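Local coordinates for protein putative branched-chain amino acid ABC transporter (Chromobacterium violaceum, PDB 4PYR) that is a putative periplasmic-binding-protein-like lipoprotein of the LppC family that may act as an enzyme regulator and binds glutathione between its two lobes, at residues G130-A133 with L134-R137. Numbering follows the deposited sequence.
With GSH (glutathione), chain B.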
# COMPACT_ATOMS: atom_id res chain seq x y z
N GLY A 130 -16.72 -9.84 2.27
CA GLY A 130 -17.00 -10.52 1.00
C GLY A 130 -16.31 -11.89 0.95
O GLY A 130 -15.59 -12.30 1.90
N GLY A 131 -16.46 -12.55 -0.17
CA GLY A 131 -15.96 -13.89 -0.36
C GLY A 131 -14.70 -14.01 -1.21
O GLY A 131 -14.17 -15.11 -1.38
N ASP A 132 -14.22 -12.90 -1.75
CA ASP A 132 -13.04 -12.92 -2.59
C ASP A 132 -11.83 -12.88 -1.66
O ASP A 132 -11.95 -12.47 -0.50
CB ASP A 132 -13.01 -11.72 -3.54
CG ASP A 132 -13.09 -10.42 -2.80
OD1 ASP A 132 -14.20 -10.10 -2.37
OD2 ASP A 132 -12.06 -9.77 -2.57
N ALA A 133 -10.68 -13.26 -2.18
CA ALA A 133 -9.50 -13.44 -1.33
C ALA A 133 -9.05 -12.13 -0.67
O ALA A 133 -8.64 -12.11 0.51
CB ALA A 133 -8.36 -14.05 -2.12
N LEU A 134 -9.12 -11.01 -1.39
CA LEU A 134 -8.65 -9.73 -0.81
C LEU A 134 -9.58 -9.36 0.34
O LEU A 134 -9.13 -8.97 1.40
CB LEU A 134 -8.65 -8.56 -1.85
CG LEU A 134 -8.61 -7.12 -1.25
CD1 LEU A 134 -7.31 -6.96 -0.51
CD2 LEU A 134 -8.74 -6.01 -2.28
N SER A 135 -10.90 -9.47 0.12
CA SER A 135 -11.82 -9.07 1.15
C SER A 135 -11.59 -9.92 2.40
O SER A 135 -11.71 -9.43 3.50
CB SER A 135 -13.23 -9.29 0.68
OG SER A 135 -13.53 -8.38 -0.36
N GLN A 136 -11.33 -11.20 2.19
CA GLN A 136 -11.19 -12.09 3.37
C GLN A 136 -9.93 -11.78 4.12
O GLN A 136 -9.97 -11.80 5.31
CB GLN A 136 -11.22 -13.56 2.96
CG GLN A 136 -12.52 -13.97 2.30
CD GLN A 136 -13.53 -14.52 3.24
OE1 GLN A 136 -13.70 -14.01 4.37
NE2 GLN A 136 -14.27 -15.56 2.78
N ARG A 137 -8.88 -11.38 3.42
CA ARG A 137 -7.63 -10.94 4.08
C ARG A 137 -7.84 -9.67 4.87
O ARG A 137 -7.36 -9.53 6.00
CB ARG A 137 -6.54 -10.70 3.06
CG ARG A 137 -5.90 -11.99 2.58
CD ARG A 137 -4.86 -11.79 1.46
NE ARG A 137 -3.82 -10.87 1.87
CZ ARG A 137 -2.84 -10.41 1.09
NH1 ARG A 137 -2.74 -10.78 -0.18
NH2 ARG A 137 -1.96 -9.56 1.60
N1 GSH B . 1.71 -12.06 2.26
CA1 GSH B . 0.50 -12.03 1.48
C1 GSH B . -0.52 -13.05 1.95
O11 GSH B . -0.90 -13.06 3.15
O12 GSH B . -1.00 -13.85 1.11
CB1 GSH B . 0.82 -12.26 -0.01
CG1 GSH B . 1.83 -11.27 -0.58
CD1 GSH B . 1.28 -9.88 -0.57
OE1 GSH B . 0.22 -9.66 0.00
N2 GSH B . 2.03 -8.97 -1.23
CA2 GSH B . 1.72 -7.54 -1.37
C2 GSH B . 1.32 -7.26 -2.78
O2 GSH B . 0.74 -8.25 -3.24
CB2 GSH B . 2.93 -6.72 -0.95
SG2 GSH B . 3.94 -7.65 0.19
N3 GSH B . 1.54 -6.10 -3.51
CA3 GSH B . 2.05 -4.75 -3.11
C3 GSH B . 3.11 -4.12 -4.02
O31 GSH B . 3.18 -2.85 -4.14
O32 GSH B . 3.89 -4.87 -4.64
O HOH W 1 -14.34 -17.19 0.51
O HOH W 2 -9.51 -10.63 -4.35
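Asp132 caps the first turn of helix 133-150, gripping Ser135 with both carboxylate oxygens. Ser135 OG donates to Asp132 OD1 over 2.7 Å on the syn side, close to the carboxylate plane, while Ser135 N reaches Asp132 OD2 at 2.9 Å from well above that plane. The carboxylate can fold back this way because chi1 of 56° sets CG between the backbone N and the carbonyl carbon. A water bridges Asp132 OD2 to Leu134 N, so a second first-turn amide is also satisfied.

Two residues on from Ser135, Arg137 runs outward from the helix. Its CB and CG lie against Ala133 O, CG at 3.4 Å, beside the helical bond that Arg137 N gives the same oxygen. CD is still 3.9 Å from Ala133 O; the chain then bends about the CG-CD bond (chi3 56°), bringing NE and the guanidinium to glutathione. Arg137 NH2 donates to glutathione OE1 at 2.7 Å; NH1 adds a weak bond to that oxygen. Ligand C1 sits over the centre of one guanidinium face, and Glu107, on helix 106-119, forms a salt bridge with NH2. The loop carrying the cap joins strand 125-129 of the mixed sheet to helix 133-150, and Gly130 pairs by backbone with Ala180, at the end of the adjacent parallel strand 176-180.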